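Local coordinates for OxsB protein (Bacillus megaterium, PDB 5UL3) that catalyses the radical S-adenosylmethionine- and cobalamin-dependent oxidative ring contraction of dAMP to an oxetane aldehyde in oxetanocin A biosynthesis, at residues Glu374-Leu386 against Glu415-Gly427. Sequence-based numbering, arbitrary orientation.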
ATOM      1  N   GLU A 374      18.724  -0.762  13.465  1.00 33.24           N
ATOM      2  CA  GLU A 374      17.821  -0.845  12.309  1.00 28.18           C
ATOM      3  C   GLU A 374      18.582  -0.734  10.992  1.00 31.49           C
ATOM      4  O   GLU A 374      18.259  -1.433  10.019  1.00 30.53           O
ATOM      5  CB  GLU A 374      16.733   0.236  12.406  1.00 26.41           C
ATOM      6  CG  GLU A 374      17.236   1.675  12.574  1.00 34.04           C
ATOM      7  CD  GLU A 374      17.295   2.104  14.039  1.00 36.62           C
ATOM      8  OE1 GLU A 374      17.199   3.318  14.324  1.00 46.02           O
ATOM      9  OE2 GLU A 374      17.408   1.219  14.912  1.00 37.04           O
ATOM     10  N   ALA A 375      19.595   0.138  10.933  1.00 32.95           N
ATOM     11  CA  ALA A 375      20.347   0.283   9.688  1.00 32.91           C
ATOM     12  C   ALA A 375      21.115  -0.990   9.348  1.00 35.48           C
ATOM     13  O   ALA A 375      21.207  -1.363   8.170  1.00 30.01           O
ATOM     14  CB  ALA A 375      21.291   1.481   9.763  1.00 29.54           C
ATOM     15  N   GLN A 376      21.658  -1.687  10.363  1.00 28.46           N
ATOM     16  CA  GLN A 376      22.372  -2.926  10.075  1.00 32.79           C
ATOM     17  C   GLN A 376      21.418  -4.019   9.610  1.00 29.48           C
ATOM     18  O   GLN A 376      21.794  -4.859   8.789  1.00 28.36           O
ATOM     19  CB  GLN A 376      23.165  -3.390  11.302  1.00 36.84           C
ATOM     20  CG  GLN A 376      24.105  -4.558  10.991  1.00 32.85           C
ATOM     21  CD  GLN A 376      25.123  -4.198   9.919  1.00 41.95           C
ATOM     22  OE1 GLN A 376      25.736  -3.130   9.967  1.00 42.63           O
ATOM     23  NE2 GLN A 376      25.291  -5.075   8.934  1.00 36.35           N
ATOM     24  N   ARG A 377      20.184  -4.021  10.114  1.00 27.21           N
ATOM     25  CA  ARG A 377      19.191  -4.959   9.608  1.00 28.23           C
ATOM     26  C   ARG A 377      18.943  -4.748   8.114  1.00 23.74           C
ATOM     27  O   ARG A 377      18.845  -5.716   7.349  1.00 24.84           O
ATOM     28  CB  ARG A 377      17.894  -4.806  10.398  1.00 26.26           C
ATOM     29  CG  ARG A 377      16.732  -5.578   9.819  1.00 26.76           C
ATOM     30  CD  ARG A 377      15.522  -5.547  10.728  1.00 28.46           C
ATOM     31  NE  ARG A 377      14.348  -6.134  10.091  1.00 25.59           N
ATOM     32  CZ  ARG A 377      13.593  -5.508   9.188  1.00 23.43           C
ATOM     33  NH1 ARG A 377      13.894  -4.265   8.798  1.00 24.43           N
ATOM     34  NH2 ARG A 377      12.529  -6.120   8.674  1.00 24.61           N
ATOM     35  N   ILE A 378      18.817  -3.492   7.685  1.00 23.86           N
ATOM     36  CA  ILE A 378      18.591  -3.229   6.262  1.00 24.19           C
ATOM     37  C   ILE A 378      19.804  -3.670   5.446  1.00 27.09           C
ATOM     38  O   ILE A 378      19.667  -4.295   4.385  1.00 26.35           O
ATOM     39  CB  ILE A 378      18.259  -1.740   6.040  1.00 24.61           C
ATOM     40  CG1 ILE A 378      16.981  -1.335   6.798  1.00 25.79           C
ATOM     41  CG2 ILE A 378      18.131  -1.428   4.528  1.00 24.24           C
ATOM     42  CD1 ILE A 378      15.719  -2.109   6.405  1.00 25.53           C
ATOM     43  N   ILE A 379      21.008  -3.353   5.927  1.00 27.43           N
ATOM     44  CA  ILE A 379      22.219  -3.737   5.210  1.00 29.85           C
ATOM     45  C   ILE A 379      22.301  -5.253   5.076  1.00 29.88           C
ATOM     46  O   ILE A 379      22.645  -5.770   4.007  1.00 30.56           O
ATOM     47  CB  ILE A 379      23.463  -3.139   5.896  1.00 30.26           C
ATOM     48  CG1 ILE A 379      23.485  -1.622   5.649  1.00 28.30           C
ATOM     49  CG2 ILE A 379      24.728  -3.807   5.364  1.00 34.49           C
ATOM     50  CD1 ILE A 379      24.479  -0.857   6.517  1.00 34.93           C
ATOM     51  N   ASP A 380      21.913  -5.992   6.128  1.00 30.52           N
ATOM     52  CA  ASP A 380      21.889  -7.458   6.051  1.00 31.28           C
ATOM     53  C   ASP A 380      20.872  -7.971   5.022  1.00 29.53           C
ATOM     54  O   ASP A 380      21.143  -8.939   4.296  1.00 29.19           O
ATOM     55  CB  ASP A 380      21.585  -8.054   7.433  1.00 32.69           C
ATOM     56  CG  ASP A 380      22.729  -7.853   8.428  1.00 40.73           C
ATOM     57  OD1 ASP A 380      23.774  -7.301   8.028  1.00 35.06           O
ATOM     58  OD2 ASP A 380      22.577  -8.237   9.609  1.00 38.03           O
ATOM     59  N   ILE A 381      19.679  -7.367   4.966  1.00 30.32           N
ATOM     60  CA  ILE A 381      18.720  -7.745   3.925  1.00 27.93           C
ATOM     61  C   ILE A 381      19.310  -7.476   2.542  1.00 27.47           C
ATOM     62  O   ILE A 381      19.248  -8.328   1.639  1.00 27.60           O
ATOM     63  CB  ILE A 381      17.388  -7.004   4.138  1.00 23.40           C
ATOM     64  CG1 ILE A 381      16.707  -7.500   5.418  1.00 27.30           C
ATOM     65  CG2 ILE A 381      16.451  -7.200   2.911  1.00 22.18           C
ATOM     66  CD1 ILE A 381      15.598  -6.584   5.928  1.00 28.64           C
ATOM     67  N   CYS A 382      19.921  -6.302   2.368  1.00 24.88           N
ATOM     68  CA  CYS A 382      20.528  -5.952   1.090  1.00 28.18           C
ATOM     69  C   CYS A 382      21.642  -6.923   0.727  1.00 30.65           C
ATOM     70  O   CYS A 382      21.762  -7.324  -0.434  1.00 30.69           O
ATOM     71  CB  CYS A 382      21.060  -4.523   1.136  1.00 28.27           C
ATOM     72  SG  CYS A 382      19.752  -3.281   1.167  1.00 28.45           S
ATOM     73  N   GLU A 383      22.471  -7.302   1.706  1.00 29.49           N
ATOM     74  CA  GLU A 383      23.530  -8.271   1.440  1.00 30.57           C
ATOM     75  C   GLU A 383      22.944  -9.602   0.998  1.00 35.66           C
ATOM     76  O   GLU A 383      23.495 -10.262   0.114  1.00 35.45           O
ATOM     77  CB  GLU A 383      24.411  -8.457   2.678  1.00 32.74           C
ATOM     78  CG  GLU A 383      25.376  -7.298   2.902  1.00 39.75           C
ATOM     79  CD  GLU A 383      26.364  -7.537   4.042  1.00 50.36           C
ATOM     80  OE1 GLU A 383      26.008  -8.203   5.041  1.00 47.59           O
ATOM     81  OE2 GLU A 383      27.507  -7.051   3.929  1.00 46.32           O
ATOM     82  N   GLY A 384      21.816  -9.997   1.593  1.00 28.88           N
ATOM     83  CA  GLY A 384      21.140 -11.209   1.160  1.00 31.11           C
ATOM     84  C   GLY A 384      20.627 -11.121  -0.267  1.00 30.41           C
ATOM     85  O   GLY A 384      20.739 -12.079  -1.035  1.00 34.02           O
ATOM     86  N   LEU A 385      20.049  -9.976  -0.638  1.00 26.08           N
ATOM     87  CA  LEU A 385      19.578  -9.788  -2.008  1.00 28.22           C
ATOM     88  C   LEU A 385      20.738  -9.818  -2.991  1.00 32.46           C
ATOM     89  O   LEU A 385      20.601 -10.315  -4.117  1.00 33.52           O
ATOM     90  CB  LEU A 385      18.812  -8.463  -2.124  1.00 26.95           C
ATOM     91  CG  LEU A 385      17.443  -8.442  -1.440  1.00 29.26           C
ATOM     92  CD1 LEU A 385      16.802  -7.062  -1.545  1.00 25.31           C
ATOM     93  CD2 LEU A 385      16.539  -9.484  -2.091  1.00 33.31           C
ATOM     94  N   LEU A 386      21.889  -9.283  -2.580  1.00 29.10           N
ATOM     95  CA  LEU A 386      23.043  -9.220  -3.462  1.00 36.30           C
ATOM     96  C   LEU A 386      23.664 -10.597  -3.678  1.00 37.47           C
ATOM     97  O   LEU A 386      24.431 -10.771  -4.630  1.00 39.46           O
ATOM     98  CB  LEU A 386      24.064  -8.233  -2.894  1.00 31.81           C
ATOM     99  CG  LEU A 386      23.639  -6.755  -2.984  1.00 28.77           C
ATOM    100  CD1 LEU A 386      24.534  -5.873  -2.120  1.00 30.94           C
ATOM    101  CD2 LEU A 386      23.660  -6.294  -4.438  1.00 34.18           C
ATOM    102  N   GLU A 415      26.507   6.537   8.597  0.50 29.85           N
ATOM    103  CA  GLU A 415      26.077   5.142   8.533  0.50 33.85           C
ATOM    104  C   GLU A 415      24.724   5.014   7.841  0.50 31.39           C
ATOM    105  O   GLU A 415      24.463   4.011   7.166  0.50 29.73           O
ATOM    106  CB  GLU A 415      26.033   4.540   9.945  0.50 33.44           C
ATOM    107  CG  GLU A 415      25.761   3.033   9.999  0.50 37.72           C
ATOM    108  CD  GLU A 415      26.895   2.195   9.416  0.50 38.09           C
ATOM    109  OE1 GLU A 415      26.602   1.189   8.737  0.50 42.73           O
ATOM    110  OE2 GLU A 415      28.076   2.539   9.636  0.50 39.93           O
ATOM    111  N   ARG A 416      23.864   6.026   7.977  1.00 26.18           N
ATOM    112  CA  ARG A 416      22.595   6.030   7.265  1.00 28.71           C
ATOM    113  C   ARG A 416      22.817   6.124   5.757  1.00 28.40           C
ATOM    114  O   ARG A 416      22.155   5.422   4.981  1.00 25.39           O
ATOM    115  CB  ARG A 416      21.738   7.187   7.773  1.00 33.06           C
ATOM    116  CG  ARG A 416      20.266   7.072   7.491  1.00 36.73           C
ATOM    117  CD  ARG A 416      19.782   5.622   7.603  1.00 32.87           C
ATOM    118  NE  ARG A 416      19.667   5.140   8.977  1.00 34.17           N
ATOM    119  CZ  ARG A 416      18.548   5.194   9.698  1.00 28.96           C
ATOM    120  NH1 ARG A 416      17.450   5.733   9.194  1.00 27.45           N
ATOM    121  NH2 ARG A 416      18.525   4.711  10.925  1.00 29.29           N
ATOM    122  N   LEU A 417      23.756   6.976   5.324  1.00 25.42           N
ATOM    123  CA  LEU A 417      24.069   7.068   3.896  1.00 26.59           C
ATOM    124  C   LEU A 417      24.604   5.741   3.369  1.00 29.05           C
ATOM    125  O   LEU A 417      24.226   5.301   2.275  1.00 27.41           O
ATOM    126  CB  LEU A 417      25.073   8.194   3.650  1.00 28.47           C
ATOM    127  CG  LEU A 417      25.489   8.377   2.192  1.00 26.55           C
ATOM    128  CD1 LEU A 417      24.289   8.793   1.353  1.00 30.51           C
ATOM    129  CD2 LEU A 417      26.607   9.415   2.109  1.00 30.82           C
ATOM    130  N   LYS A 418      25.468   5.075   4.144  1.00 26.28           N
ATOM    131  CA  LYS A 418      25.926   3.743   3.748  1.00 28.95           C
ATOM    132  C   LYS A 418      24.755   2.779   3.569  1.00 29.78           C
ATOM    133  O   LYS A 418      24.706   2.020   2.592  1.00 25.77           O
ATOM    134  CB  LYS A 418      26.912   3.193   4.780  1.00 25.55           C
ATOM    135  CG  LYS A 418      27.296   1.741   4.517  1.00 30.31           C
ATOM    136  CD  LYS A 418      28.368   1.236   5.507  1.00 35.98           C
ATOM    137  CE  LYS A 418      28.729  -0.221   5.200  1.00 42.01           C
ATOM    138  NZ  LYS A 418      29.500  -0.880   6.309  1.00 46.81           N
ATOM    139  N   MET A 419      23.800   2.797   4.498  1.00 27.70           N
ATOM    140  CA  MET A 419      22.634   1.921   4.390  1.00 29.13           C
ATOM    141  C   MET A 419      21.841   2.214   3.121  1.00 26.72           C
ATOM    142  O   MET A 419      21.443   1.294   2.390  1.00 26.56           O
ATOM    143  CB  MET A 419      21.737   2.081   5.627  1.00 28.91           C
ATOM    144  CG  MET A 419      20.531   1.122   5.662  1.00 27.58           C
ATOM    145  SD  MET A 419      19.136   1.889   6.532  1.00 27.46           S
ATOM    146  CE  MET A 419      18.700   3.132   5.327  1.00 28.68           C
ATOM    147  N   TRP A 420      21.592   3.495   2.845  1.00 25.10           N
ATOM    148  CA  TRP A 420      20.869   3.839   1.625  1.00 25.43           C
ATOM    149  C   TRP A 420      21.640   3.408   0.381  1.00 26.86           C
ATOM    150  O   TRP A 420      21.033   3.002  -0.622  1.00 24.83           O
ATOM    151  CB  TRP A 420      20.581   5.342   1.608  1.00 22.34           C
ATOM    152  CG  TRP A 420      19.359   5.696   2.397  1.00 26.77           C
ATOM    153  CD1 TRP A 420      19.302   6.117   3.716  1.00 30.05           C
ATOM    154  CD2 TRP A 420      18.003   5.628   1.940  1.00 25.46           C
ATOM    155  NE1 TRP A 420      17.991   6.324   4.086  1.00 24.98           N
ATOM    156  CE2 TRP A 420      17.176   6.033   3.015  1.00 26.75           C
ATOM    157  CE3 TRP A 420      17.404   5.270   0.720  1.00 25.74           C
ATOM    158  CZ2 TRP A 420      15.785   6.094   2.902  1.00 25.28           C
ATOM    159  CZ3 TRP A 420      16.022   5.325   0.619  1.00 25.58           C
ATOM    160  CH2 TRP A 420      15.228   5.737   1.705  1.00 25.96           C
ATOM    161  N   HIS A 421      22.970   3.480   0.424  1.00 24.63           N
ATOM    162  CA  HIS A 421      23.762   2.995  -0.703  1.00 28.79           C
ATOM    163  C   HIS A 421      23.549   1.505  -0.903  1.00 28.38           C
ATOM    164  O   HIS A 421      23.363   1.047  -2.037  1.00 26.87           O
ATOM    165  CB  HIS A 421      25.245   3.300  -0.492  1.00 29.82           C
ATOM    166  CG  HIS A 421      26.114   2.896  -1.646  1.00 30.33           C
ATOM    167  ND1 HIS A 421      27.313   2.237  -1.478  1.00 35.23           N
ATOM    168  CD2 HIS A 421      25.960   3.062  -2.983  1.00 37.77           C
ATOM    169  CE1 HIS A 421      27.858   2.009  -2.660  1.00 34.29           C
ATOM    170  NE2 HIS A 421      27.062   2.505  -3.589  1.00 32.42           N
ATOM    171  N   TYR A 422      23.558   0.731   0.190  1.00 26.63           N
ATOM    172  CA  TYR A 422      23.264  -0.695   0.085  1.00 28.93           C
ATOM    173  C   TYR A 422      21.879  -0.928  -0.499  1.00 30.31           C
ATOM    174  O   TYR A 422      21.683  -1.875  -1.270  1.00 26.88           O
ATOM    175  CB  TYR A 422      23.380  -1.375   1.452  1.00 23.07           C
ATOM    176  CG  TYR A 422      24.762  -1.947   1.710  1.00 31.54           C
ATOM    177  CD1 TYR A 422      25.768  -1.156   2.221  1.00 32.33           C
ATOM    178  CD2 TYR A 422      25.063  -3.263   1.392  1.00 31.83           C
ATOM    179  CE1 TYR A 422      27.035  -1.661   2.443  1.00 41.42           C
ATOM    180  CE2 TYR A 422      26.333  -3.785   1.609  1.00 39.97           C
ATOM    181  CZ  TYR A 422      27.312  -2.971   2.139  1.00 45.09           C
ATOM    182  OH  TYR A 422      28.577  -3.457   2.368  1.00 48.36           O
ATOM    183  N   CYS A 423      20.895  -0.102  -0.118  1.00 23.60           N
ATOM    184  CA  CYS A 423      19.572  -0.221  -0.730  1.00 23.39           C
ATOM    185  C   CYS A 423      19.653  -0.017  -2.240  1.00 25.86           C
ATOM    186  O   CYS A 423      19.076  -0.787  -3.014  1.00 25.15           O
ATOM    187  CB  CYS A 423      18.607   0.788  -0.124  1.00 26.32           C
ATOM    188  SG  CYS A 423      18.124   0.365   1.557  1.00 25.93           S
ATOM    189  N   ALA A 424      20.369   1.020  -2.677  1.00 26.92           N
ATOM    190  CA  ALA A 424      20.526   1.241  -4.114  1.00 26.66           C
ATOM    191  C   ALA A 424      21.209   0.053  -4.787  1.00 25.80           C
ATOM    192  O   ALA A 424      20.772  -0.411  -5.853  1.00 27.89           O
ATOM    193  CB  ALA A 424      21.309   2.529  -4.367  1.00 27.45           C
ATOM    194  N   LEU A 425      22.297  -0.440  -4.190  1.00 26.76           N
ATOM    195  CA  LEU A 425      23.010  -1.578  -4.765  1.00 30.46           C
ATOM    196  C   LEU A 425      22.097  -2.785  -4.909  1.00 36.79           C
ATOM    197  O   LEU A 425      22.193  -3.534  -5.890  1.00 31.90           O
ATOM    198  CB  LEU A 425      24.219  -1.946  -3.904  1.00 28.60           C
ATOM    199  CG  LEU A 425      25.393  -0.967  -3.866  1.00 32.74           C
ATOM    200  CD1 LEU A 425      26.449  -1.462  -2.892  1.00 31.89           C
ATOM    201  CD2 LEU A 425      25.989  -0.826  -5.258  1.00 35.68           C
ATOM    202  N   ALA A 426      21.205  -2.995  -3.941  1.00 24.98           N
ATOM    203  CA  ALA A 426      20.367  -4.188  -3.963  1.00 26.27           C
ATOM    204  C   ALA A 426      19.126  -4.035  -4.835  1.00 26.69           C
ATOM    205  O   ALA A 426      18.364  -5.000  -4.960  1.00 25.54           O
ATOM    206  CB  ALA A 426      19.952  -4.559  -2.539  1.00 27.84           C
ATOM    207  N   GLY A 427      18.871  -2.853  -5.392  1.00 25.97           N
ATOM    208  CA  GLY A 427      17.740  -2.698  -6.285  1.00 28.16           C
ATOM    209  C   GLY A 427      16.667  -1.699  -5.909  1.00 27.33           C
ATOM    210  O   GLY A 427      15.628  -1.641  -6.580  1.00 26.97           O
TER
HETATM  211  O   HOH W   1      17.136   5.371  13.025  1.00 45.62           O
HETATM  212  O   HOH W   2      27.787  -0.992   8.325  1.00 52.70           O
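Ile-379 fits as a knob into a hole formed by Glu-415, Lys-418, Met-419 and Tyr-422, and its two branches divide the work. A chi1 of -72° sets CG1 beside the backbone N and leaves CG2 trans to that N, which lays this methyl over the Tyr-422 ring, 3.9 Å from the centroid and 6° off the normal, a CH-pi contact over the centre of one face. The other branch runs along Met-419, with CG1 3.9 Å from Met-419 CA, and ends with CD1 near the same CA. Met-419 in turn reaches across to Ile-378, its CG 3.7 Å from Ile-378 CB, while its sulfur lies by Ala-375. Further along, Ile-378 CG2 meets Cys-423 SG at 3.5 Å. Small side chains allow a close approach near the C-terminal ends: CA of Cys-382 is 5.4 Å from CA of Ala-426, and their CB atoms are 3.8 Å apart. Leu-386 CD2 lies 3.4 Å from Leu-425 O and also touches Ala-426 CA.

No clear direct hydrogen bond joins the helices; polar links gather near the N-terminal end of 374-386, against the first half of helix 410-426. Glu-374 OE1 and Arg-416 NH2 form a long salt bridge of 3.9 Å, the oxygen in the guanidinium plane. A water held by Lys-418 NZ reaches Gln-376 OE1 only weakly. Outside the pair, Leu-369 N binds the other Glu-374 oxygen, and Ser-402 O receives both Arg-416 NH1 and Trp-420 NE1.

The axes approach to 8.9 Å at 23°, nearly parallel, as expected for successive helices of the partial TIM barrel in the radical SAM domain. Strand 393-398, between them in sequence, touches both, Phe-394 against Leu-385 and Ala-398 against Trp-420; helix 335-351 meets Arg-377 and Ile-381, and helix 510-519 meets Leu-417 and Lys-418.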